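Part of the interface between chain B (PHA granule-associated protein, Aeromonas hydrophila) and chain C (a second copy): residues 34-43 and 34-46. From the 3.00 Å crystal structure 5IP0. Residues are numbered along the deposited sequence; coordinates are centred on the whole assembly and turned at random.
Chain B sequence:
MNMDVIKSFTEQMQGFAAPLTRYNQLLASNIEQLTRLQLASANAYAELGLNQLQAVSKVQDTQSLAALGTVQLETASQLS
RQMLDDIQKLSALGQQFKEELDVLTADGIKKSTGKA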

# COMPACT_ATOMS: atom_id res chain seq x y z
N LEU B 34 -2.49 1.59 -10.76
CA LEU B 34 -3.65 2.47 -10.66
C LEU B 34 -3.20 3.92 -10.53
O LEU B 34 -3.69 4.79 -11.25
CB LEU B 34 -4.54 2.03 -9.50
CG LEU B 34 -5.26 0.72 -9.82
CD1 LEU B 34 -5.88 0.19 -8.59
CD2 LEU B 34 -6.32 0.90 -10.87
N THR B 35 -2.20 4.17 -9.67
CA THR B 35 -1.62 5.50 -9.50
C THR B 35 -1.09 6.06 -10.82
O THR B 35 -1.27 7.25 -11.12
CB THR B 35 -0.51 5.45 -8.47
OG1 THR B 35 -0.83 4.44 -7.51
CG2 THR B 35 -0.37 6.80 -7.78
N ARG B 36 -0.44 5.23 -11.63
CA ARG B 36 0.01 5.75 -12.91
C ARG B 36 -1.17 6.17 -13.76
O ARG B 36 -1.17 7.25 -14.35
CB ARG B 36 0.86 4.71 -13.63
CG ARG B 36 2.15 4.44 -12.89
CD ARG B 36 2.97 3.34 -13.50
NE ARG B 36 4.05 3.04 -12.58
CZ ARG B 36 4.20 1.89 -11.95
NH1 ARG B 36 3.35 0.89 -12.17
NH2 ARG B 36 5.23 1.72 -11.12
N LEU B 37 -2.22 5.33 -13.80
CA LEU B 37 -3.47 5.73 -14.43
C LEU B 37 -3.93 7.07 -13.89
O LEU B 37 -4.16 8.03 -14.64
CB LEU B 37 -4.52 4.65 -14.18
CG LEU B 37 -5.21 4.02 -15.38
CD1 LEU B 37 -5.07 4.93 -16.60
CD2 LEU B 37 -4.62 2.66 -15.66
N GLN B 38 -4.03 7.17 -12.56
CA GLN B 38 -4.50 8.41 -11.97
C GLN B 38 -3.61 9.55 -12.38
O GLN B 38 -4.09 10.68 -12.52
CB GLN B 38 -4.54 8.31 -10.45
CG GLN B 38 -5.44 9.37 -9.84
CD GLN B 38 -5.52 9.28 -8.33
OE1 GLN B 38 -4.54 8.92 -7.66
NE2 GLN B 38 -6.69 9.59 -7.78
N LEU B 39 -2.32 9.27 -12.58
CA LEU B 39 -1.37 10.28 -13.03
C LEU B 39 -1.62 10.64 -14.48
O LEU B 39 -1.76 11.83 -14.81
CB LEU B 39 0.05 9.78 -12.84
CG LEU B 39 1.21 10.66 -13.31
CD1 LEU B 39 1.13 12.07 -12.74
CD2 LEU B 39 2.46 9.99 -12.85
N ALA B 40 -1.68 9.65 -15.37
CA ALA B 40 -1.84 9.97 -16.78
C ALA B 40 -3.09 10.82 -16.99
O ALA B 40 -3.02 11.95 -17.48
CB ALA B 40 -1.89 8.70 -17.63
N SER B 41 -4.24 10.32 -16.53
CA SER B 41 -5.46 11.12 -16.56
C SER B 41 -5.21 12.52 -16.02
O SER B 41 -5.49 13.53 -16.69
CB SER B 41 -6.56 10.43 -15.75
OG SER B 41 -6.99 9.25 -16.41
N ALA B 42 -4.59 12.61 -14.83
CA ALA B 42 -4.47 13.90 -14.17
C ALA B 42 -3.67 14.89 -15.00
O ALA B 42 -3.91 16.10 -14.90
CB ALA B 42 -3.84 13.73 -12.78
N ASN B 43 -2.73 14.43 -15.84
CA ASN B 43 -2.09 15.43 -16.68
C ASN B 43 -2.65 15.46 -18.10
O ASN B 43 -2.51 16.49 -18.77
CB ASN B 43 -0.55 15.30 -16.68
CG ASN B 43 -0.03 13.94 -17.09
OD1 ASN B 43 -0.56 13.29 -17.99
ND2 ASN B 43 1.05 13.51 -16.43
N LEU C 34 -2.64 11.16 0.15
CA LEU C 34 -2.02 11.56 -1.11
C LEU C 34 -2.93 11.26 -2.28
O LEU C 34 -3.10 12.11 -3.16
CB LEU C 34 -0.68 10.85 -1.29
CG LEU C 34 0.49 11.40 -0.51
CD1 LEU C 34 1.59 10.43 -0.58
CD2 LEU C 34 0.88 12.62 -1.25
N THR C 35 -3.56 10.08 -2.30
CA THR C 35 -4.51 9.77 -3.36
C THR C 35 -5.64 10.79 -3.42
O THR C 35 -5.97 11.31 -4.49
CB THR C 35 -5.06 8.36 -3.19
OG1 THR C 35 -3.96 7.46 -3.09
CG2 THR C 35 -5.88 7.99 -4.40
N ARG C 36 -6.25 11.11 -2.27
CA ARG C 36 -7.30 12.12 -2.31
C ARG C 36 -6.77 13.45 -2.84
O ARG C 36 -7.51 14.22 -3.47
CB ARG C 36 -7.94 12.31 -0.92
CG ARG C 36 -8.48 11.04 -0.24
CD ARG C 36 -8.37 11.17 1.29
NE ARG C 36 -8.48 9.89 1.97
CZ ARG C 36 -9.62 9.43 2.48
NH1 ARG C 36 -10.75 10.15 2.39
NH2 ARG C 36 -9.65 8.25 3.09
N LEU C 37 -5.48 13.74 -2.61
CA LEU C 37 -4.85 14.94 -3.17
C LEU C 37 -4.73 14.87 -4.68
O LEU C 37 -4.95 15.86 -5.39
CB LEU C 37 -3.48 15.15 -2.55
CG LEU C 37 -3.26 16.45 -1.79
CD1 LEU C 37 -1.78 16.60 -1.48
CD2 LEU C 37 -3.77 17.63 -2.61
N GLN C 38 -4.28 13.72 -5.20
CA GLN C 38 -4.16 13.61 -6.63
C GLN C 38 -5.53 13.71 -7.28
O GLN C 38 -5.67 14.31 -8.34
CB GLN C 38 -3.44 12.32 -7.02
CG GLN C 38 -3.03 12.37 -8.50
CD GLN C 38 -2.03 11.31 -8.92
OE1 GLN C 38 -1.04 11.63 -9.60
NE2 GLN C 38 -2.29 10.05 -8.57
N LEU C 39 -6.55 13.15 -6.62
CA LEU C 39 -7.93 13.25 -7.09
C LEU C 39 -8.43 14.69 -7.10
O LEU C 39 -9.02 15.15 -8.09
CB LEU C 39 -8.84 12.40 -6.21
CG LEU C 39 -10.33 12.33 -6.52
CD1 LEU C 39 -10.60 11.88 -7.92
CD2 LEU C 39 -10.95 11.38 -5.54
N ALA C 40 -8.23 15.42 -6.00
CA ALA C 40 -8.62 16.82 -5.98
C ALA C 40 -7.99 17.54 -7.16
O ALA C 40 -8.67 18.21 -7.94
CB ALA C 40 -8.20 17.47 -4.66
N SER C 41 -6.68 17.36 -7.32
CA SER C 41 -5.98 17.93 -8.45
C SER C 41 -6.62 17.54 -9.79
O SER C 41 -6.94 18.42 -10.60
CB SER C 41 -4.52 17.49 -8.38
OG SER C 41 -3.65 18.56 -8.69
N ALA C 42 -6.84 16.25 -10.03
CA ALA C 42 -7.34 15.81 -11.34
C ALA C 42 -8.69 16.44 -11.64
O ALA C 42 -8.94 16.89 -12.77
CB ALA C 42 -7.45 14.28 -11.39
N ASN C 43 -9.58 16.47 -10.64
CA ASN C 43 -10.87 17.12 -10.81
C ASN C 43 -10.71 18.60 -11.12
O ASN C 43 -11.37 19.13 -12.02
CB ASN C 43 -11.72 16.95 -9.55
CG ASN C 43 -12.21 15.54 -9.38
OD1 ASN C 43 -12.41 14.83 -10.37
ND2 ASN C 43 -12.39 15.12 -8.13
N ALA C 44 -9.81 19.27 -10.39
CA ALA C 44 -9.59 20.70 -10.63
C ALA C 44 -9.04 20.97 -12.03
O ALA C 44 -9.26 22.05 -12.58
CB ALA C 44 -8.66 21.26 -9.56
N TYR C 45 -8.32 20.01 -12.62
CA TYR C 45 -7.89 20.20 -14.00
C TYR C 45 -9.06 19.99 -14.96
O TYR C 45 -9.23 20.77 -15.92
CB TYR C 45 -6.73 19.26 -14.37
CG TYR C 45 -5.47 19.44 -13.55
CD1 TYR C 45 -4.92 20.69 -13.34
CD2 TYR C 45 -4.83 18.34 -12.99
CE1 TYR C 45 -3.78 20.83 -12.59
CE2 TYR C 45 -3.70 18.48 -12.24
CZ TYR C 45 -3.18 19.73 -12.04
OH TYR C 45 -2.04 19.86 -11.29
N ALA C 46 -9.88 18.95 -14.73
CA ALA C 46 -10.99 18.69 -15.63
C ALA C 46 -11.99 19.85 -15.64
O ALA C 46 -12.39 20.33 -16.70
CB ALA C 46 -11.67 17.37 -15.27

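What does T35(B) contribute where the contact begins? The two helices run in nearly the same direction, 26° apart, with equal residue numbers facing each other. T35(B) directs its CA-to-CB bond sideways, and its methyl CG2 lies 3.9 Å from NE2 of Q38(C). Its OG1 is hydrogen-bonded elsewhere in the structure, so the hydroxyl is satisfied away from this partner.

How do two buried glutamines meet? Q38(B) and Q38(C) both point toward the opposing helix, with chi1 and chi2 in t, so each amide is carried across. NE2 of Q38(C) donates to OE1 of Q38(B) at 2.7 Å with an angle of 153°, the one hydrogen bond between these stretches. That same OE1 of Q38(B) also lies 3.6 Å from CG2 of T35(C).

Does L39(B) join in, although its CA-to-CB bond points away? It does so modestly: its CA lies 3.7 Å from OE1 of Q38(C), and its CD1 is 3.8 Å from that same oxygen.

Why do the backbones come so close at A42(B)? CA of A42(B) is just 4.5 Å from CA of A42(C), a spacing that small methyl side chains permit; their CB atoms touch at 3.9 Å. The carbonyl O of A42(B) also sits 3.1 Å from CD2 of Y45(C), approaching the ring obliquely.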